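Local coordinates for protein nucleoporin NUP82 (Chaetomium thermophilum, PDB 5CWW) that probably serves as a structural component of the nuclear pore complex and a docking partner for transport factors, here its N-terminal beta-propeller part, at residues A50-G53 with T54-F57; S579-Q582 with T583-I586. All blocks are in the same frame, centred on the assembly; numbering follows the deposited sequence.

Contact 1: residues A50-G53 with T54-F57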
ATOM      1  N   ALA B  50      -8.919 -15.903   6.458  1.00 55.23           N
ATOM      2  CA  ALA B  50      -8.187 -16.269   5.250  1.00 53.72           C
ATOM      3  C   ALA B  50      -8.602 -17.674   4.837  1.00 55.82           C
ATOM      4  O   ALA B  50      -9.176 -18.405   5.641  1.00 55.91           O
ATOM      5  CB  ALA B  50      -6.687 -16.193   5.485  1.00 52.82           C
ATOM      6  N   ARG B  51      -8.309 -18.055   3.596  1.00 60.02           N
ATOM      7  CA  ARG B  51      -8.785 -19.332   3.074  1.00 65.48           C
ATOM      8  C   ARG B  51      -7.863 -19.962   2.042  1.00 62.06           C
ATOM      9  O   ARG B  51      -7.035 -19.292   1.426  1.00 60.06           O
ATOM     10  CB  ARG B  51     -10.163 -19.157   2.430  1.00 72.49           C
ATOM     11  CG  ARG B  51     -10.140 -18.305   1.162  1.00 78.24           C
ATOM     12  CD  ARG B  51     -11.471 -18.335   0.450  1.00 85.71           C
ATOM     13  NE  ARG B  51     -11.702 -19.595  -0.256  1.00 91.54           N
ATOM     14  CZ  ARG B  51     -11.383 -19.829  -1.528  1.00 94.30           C
ATOM     15  NH1 ARG B  51     -10.799 -18.893  -2.265  1.00 94.66           N
ATOM     16  NH2 ARG B  51     -11.644 -21.013  -2.065  1.00 96.27           N
ATOM     17  N   ARG B  52      -8.037 -21.266   1.866  1.00 61.56           N
ATOM     18  CA  ARG B  52      -7.465 -21.996   0.747  1.00 61.70           C
ATOM     19  C   ARG B  52      -8.427 -23.132   0.428  1.00 63.36           C
ATOM     20  O   ARG B  52      -8.727 -23.960   1.289  1.00 65.98           O
ATOM     21  CB  ARG B  52      -6.059 -22.514   1.069  1.00 61.73           C
ATOM     22  CG  ARG B  52      -5.965 -23.419   2.289  1.00 63.64           C
ATOM     23  CD  ARG B  52      -4.531 -23.864   2.533  1.00 64.76           C
ATOM     24  NE  ARG B  52      -4.451 -24.935   3.521  1.00 68.01           N
ATOM     25  CZ  ARG B  52      -3.330 -25.568   3.853  1.00 70.40           C
ATOM     26  NH1 ARG B  52      -2.179 -25.242   3.278  1.00 69.65           N
ATOM     27  NH2 ARG B  52      -3.357 -26.534   4.761  1.00 72.86           N
ATOM     28  N   GLY B  53      -8.926 -23.162  -0.803  1.00 61.65           N
ATOM     29  CA  GLY B  53      -9.981 -24.091  -1.162  1.00 63.94           C
ATOM     30  C   GLY B  53     -11.162 -23.921  -0.222  1.00 66.54           C
ATOM     31  O   GLY B  53     -11.686 -22.817  -0.072  1.00 63.75           O
ATOM     32  N   THR B  54     -11.564 -25.009   0.427  1.00 72.48           N
ATOM     33  CA  THR B  54     -12.676 -24.979   1.373  1.00 76.41           C
ATOM     34  C   THR B  54     -12.205 -24.811   2.820  1.00 75.87           C
ATOM     35  O   THR B  54     -13.022 -24.754   3.740  1.00 78.47           O
ATOM     36  CB  THR B  54     -13.528 -26.256   1.273  1.00 81.93           C
ATOM     37  OG1 THR B  54     -12.703 -27.409   1.489  1.00 84.31           O
ATOM     38  CG2 THR B  54     -14.180 -26.351  -0.095  1.00 83.12           C
ATOM     39  N   GLU B  55     -10.891 -24.735   3.018  1.00 73.06           N
ATOM     40  CA  GLU B  55     -10.335 -24.490   4.345  1.00 70.39           C
ATOM     41  C   GLU B  55     -10.326 -22.999   4.653  1.00 69.08           C
ATOM     42  O   GLU B  55     -10.119 -22.176   3.759  1.00 69.42           O
ATOM     43  CB  GLU B  55      -8.909 -25.039   4.454  1.00 68.33           C
ATOM     44  CG  GLU B  55      -8.788 -26.546   4.289  1.00 69.29           C
ATOM     45  CD  GLU B  55      -7.362 -27.037   4.486  1.00 68.57           C
ATOM     46  OE1 GLU B  55      -6.486 -26.210   4.820  1.00 66.27           O
ATOM     47  OE2 GLU B  55      -7.117 -28.248   4.307  1.00 70.86           O
ATOM     48  N   ILE B  56     -10.547 -22.654   5.920  1.00 69.07           N
ATOM     49  CA  ILE B  56     -10.461 -21.266   6.354  1.00 64.98           C
ATOM     50  C   ILE B  56      -9.670 -21.151   7.654  1.00 64.67           C
ATOM     51  O   ILE B  56      -9.604 -22.093   8.445  1.00 65.63           O
ATOM     52  CB  ILE B  56     -11.861 -20.633   6.554  1.00 65.14           C
ATOM     53  CG1 ILE B  56     -12.647 -21.360   7.651  1.00 66.66           C
ATOM     54  CG2 ILE B  56     -12.632 -20.647   5.244  1.00 64.48           C
ATOM     55  CD1 ILE B  56     -13.915 -20.641   8.068  1.00 67.42           C
ATOM     56  N   PHE B  57      -9.073 -19.981   7.855  1.00 61.95           N
ATOM     57  CA  PHE B  57      -8.297 -19.684   9.053  1.00 61.95           C
ATOM     58  C   PHE B  57      -8.880 -18.438   9.701  1.00 61.75           C
ATOM     59  O   PHE B  57      -8.917 -17.374   9.086  1.00 60.04           O
ATOM     60  CB  PHE B  57      -6.821 -19.482   8.708  1.00 60.67           C
ATOM     61  CG  PHE B  57      -6.186 -20.673   8.051  1.00 61.76           C
ATOM     62  CD1 PHE B  57      -6.365 -20.913   6.698  1.00 62.24           C
ATOM     63  CD2 PHE B  57      -5.411 -21.554   8.785  1.00 64.05           C
ATOM     64  CE1 PHE B  57      -5.783 -22.010   6.091  1.00 64.27           C
ATOM     65  CE2 PHE B  57      -4.825 -22.652   8.184  1.00 66.00           C
ATOM     66  CZ  PHE B  57      -5.011 -22.880   6.835  1.00 65.44           C
TER

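Contact 2: residues S579-Q582 with T583-I586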
ATOM      1  N   SER B 579     -17.964 -13.834   6.339  1.00 65.13           N
ATOM      2  CA  SER B 579     -17.490 -12.806   7.257  1.00 63.41           C
ATOM      3  C   SER B 579     -17.772 -13.273   8.676  1.00 63.83           C
ATOM      4  O   SER B 579     -18.128 -14.432   8.888  1.00 65.35           O
ATOM      5  CB  SER B 579     -18.162 -11.460   6.977  1.00 63.38           C
ATOM      6  OG  SER B 579     -17.622 -10.435   7.797  1.00 62.81           O
ATOM      7  N   ALA B 580     -17.623 -12.382   9.650  1.00 61.08           N
ATOM      8  CA  ALA B 580     -17.863 -12.756  11.037  1.00 62.48           C
ATOM      9  C   ALA B 580     -17.912 -11.549  11.956  1.00 67.80           C
ATOM     10  O   ALA B 580     -17.220 -10.555  11.736  1.00 68.31           O
ATOM     11  CB  ALA B 580     -16.785 -13.725  11.519  1.00 61.00           C
ATOM     12  N   THR B 581     -18.743 -11.647  12.987  1.00 73.71           N
ATOM     13  CA  THR B 581     -18.738 -10.684  14.076  1.00 77.09           C
ATOM     14  C   THR B 581     -17.710 -11.150  15.099  1.00 83.68           C
ATOM     15  O   THR B 581     -16.939 -12.072  14.832  1.00 80.97           O
ATOM     16  CB  THR B 581     -20.121 -10.553  14.738  1.00 77.81           C
ATOM     17  OG1 THR B 581     -20.497 -11.807  15.321  1.00 79.09           O
ATOM     18  CG2 THR B 581     -21.168 -10.135  13.716  1.00 78.14           C
ATOM     19  N   GLN B 582     -17.697 -10.517  16.267  1.00 92.80           N
ATOM     20  CA  GLN B 582     -16.784 -10.914  17.332  1.00 99.33           C
ATOM     21  C   GLN B 582     -17.100 -12.321  17.833  1.00101.87           C
ATOM     22  O   GLN B 582     -16.240 -12.987  18.412  1.00102.61           O
ATOM     23  CB  GLN B 582     -16.852  -9.925  18.498  1.00105.74           C
ATOM     24  CG  GLN B 582     -16.466  -8.497  18.141  1.00106.63           C
ATOM     25  CD  GLN B 582     -14.974  -8.329  17.930  1.00108.26           C
ATOM     26  OE1 GLN B 582     -14.410  -8.843  16.963  1.00107.37           O
ATOM     27  NE2 GLN B 582     -14.327  -7.608  18.836  1.00109.02           N
ATOM     28  N   THR B 583     -18.330 -12.771  17.595  1.00102.88           N
ATOM     29  CA  THR B 583     -18.821 -14.023  18.164  1.00102.31           C
ATOM     30  C   THR B 583     -19.428 -14.973  17.132  1.00 98.82           C
ATOM     31  O   THR B 583     -19.249 -16.188  17.226  1.00103.57           O
ATOM     32  CB  THR B 583     -19.886 -13.750  19.242  1.00105.20           C
ATOM     33  OG1 THR B 583     -21.044 -13.162  18.636  1.00104.17           O
ATOM     34  CG2 THR B 583     -19.341 -12.810  20.307  1.00104.81           C
ATOM     35  N   ASP B 584     -20.138 -14.422  16.151  1.00 94.36           N
ATOM     36  CA  ASP B 584     -20.919 -15.235  15.220  1.00 88.55           C
ATOM     37  C   ASP B 584     -20.434 -15.110  13.777  1.00 78.62           C
ATOM     38  O   ASP B 584     -19.802 -14.119  13.415  1.00 75.38           O
ATOM     39  CB  ASP B 584     -22.391 -14.836  15.297  1.00 91.72           C
ATOM     40  CG  ASP B 584     -22.912 -14.822  16.717  1.00 96.83           C
ATOM     41  OD1 ASP B 584     -22.471 -15.670  17.519  1.00 98.37           O
ATOM     42  OD2 ASP B 584     -23.757 -13.958  17.033  1.00 99.44           O
ATOM     43  N   PRO B 585     -20.735 -16.123  12.946  1.00 72.46           N
ATOM     44  CA  PRO B 585     -20.336 -16.100  11.537  1.00 68.28           C
ATOM     45  C   PRO B 585     -21.357 -15.419  10.639  1.00 66.93           C
ATOM     46  O   PRO B 585     -22.497 -15.197  11.046  1.00 68.14           O
ATOM     47  CB  PRO B 585     -20.230 -17.581  11.188  1.00 69.28           C
ATOM     48  CG  PRO B 585     -21.269 -18.221  12.033  1.00 72.74           C
ATOM     49  CD  PRO B 585     -21.349 -17.413  13.310  1.00 74.32           C
ATOM     50  N   ILE B 586     -20.930 -15.096   9.425  1.00 67.81           N
ATOM     51  CA  ILE B 586     -21.812 -14.558   8.400  1.00 69.82           C
ATOM     52  C   ILE B 586     -21.483 -15.257   7.089  1.00 69.84           C
ATOM     53  O   ILE B 586     -20.429 -15.022   6.500  1.00 70.37           O
ATOM     54  CB  ILE B 586     -21.655 -13.030   8.245  1.00 68.93           C
ATOM     55  CG1 ILE B 586     -21.993 -12.327   9.563  1.00 71.15           C
ATOM     56  CG2 ILE B 586     -22.550 -12.509   7.122  1.00 68.36           C
ATOM     57  CD1 ILE B 586     -21.683 -10.842   9.569  1.00 70.30           C
TER

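Contact 1: residues A50-G53 with T54-F57
Arg-52 NE lies at the edge of the Phe-57 ring, near its plane, 3.9 Å from Phe-57 CZ. At the edge of the guanidinium, in its plane, sits Glu-55 OE1, 2.7 Å from Arg-52 NE. This salt bridge is nearly straight at the hydrogen, but the two flat groups are turned 57° apart, so NE reaches OE1 from above the carboxylate plane; Arg-52 NH2 adds a weak bond to the same oxygen. With CG between the backbone N and the carbonyl carbon (chi1 58°) and an extended chain beyond, Arg-52 runs alongside Glu-55 in the same direction. Trp-66 stacks on the Phe-57 ring and bonds Glu-55 OE1 through NE1, while Ser-145 takes OE2. Arg-52 NH1 bonds the carbonyl of Gln-126, and NH2 that of Pro-143.

A type II' turn from Arg-52 to Glu-55 closes this beta hairpin, Gly-53 taking the positive phi. Paired backbone bonds join Ala-50 to Phe-57, including Phe-57 N to Ala-50 O at 2.7 Å. On the opposite face, Ile-56 CG2 packs 4.0 Å from Arg-51 CB, and Arg-51 bends back so that NH2 bonds Gly-53 O at 2.7 Å. Three donors thus converge on Glu-55 OE1, which probably keeps the carboxylate ionised and holds the arginine beside the aromatic pair.

Contact 2: residues S579-Q582 with T583-I586
Thr-581 OG1 accepts two backbone N-H groups from across the turn: that of Asp-584 at 2.8 Å from OG1 and, longer, that of Thr-583 at 3.3 Å from the same oxygen. Both bonds are fairly straight, each 158° at the hydrogen. The hydroxyl is brought to them because OG1 sits between the backbone N and the carbonyl carbon (chi1 63°), which swings it in over the bend; the bond to the N-H two residues on makes this an ST turn. Meanwhile the Thr-581 backbone N bonds Asp-584 O at 2.7 Å, nearly along the C=O axis, so main chain and side chain of one residue together hold Asp-584. A valine here would keep much of the bulk but lose the acceptor, and would probably leave the N-H groups of Thr-583 and Asp-584 without their mate and the bend freer to shift.

Behind the turn the strands pair antiparallel. Ser-579 N bonds Ile-586 O at 2.7 Å in the carbonyl plane; the return bond from Ile-586 N comes to Ser-579 O from above its carbonyl plane. On their face, Ser-579 CB lies 4.0 Å from Ile-586 CB, and Ile-586 CD1 extends to within 4.2 Å of Thr-581 CG2. Ala-580 and Pro-585 form the intervening non-hydrogen-bonded pair on the other face, both touching Phe-22; the proline's missing N-H costs this pair no cross-strand bond. Ser-579 OG bonds Ala-563 O, and Arg-46 reaches the carbonyls of Ala-580 and Thr-581 weakly. This is a tight antiparallel beta hairpin with Gln-582 and Thr-583 at its tip, joining the last two strands of the final propeller blade.

Contacts 1 and 2 are the bends of two separate beta hairpins, one in the first sheet of the chain and one in the last, which lie side by side where the propeller ring closes. Each mixes buried strand residues with a more exposed turn, and contact 1 lies nearer the centre of the chain. Their centres are 16 Å apart and their nearest atoms about 8 Å, without touching; strand 566-570, in the same sheet as contact 2, meets Arg-51 of contact 1. Charge and aromatic rings tie contact 1 to neighbouring strands and loops, whereas contact 2 relies on a hydroxyl-braced turn and aliphatic packing.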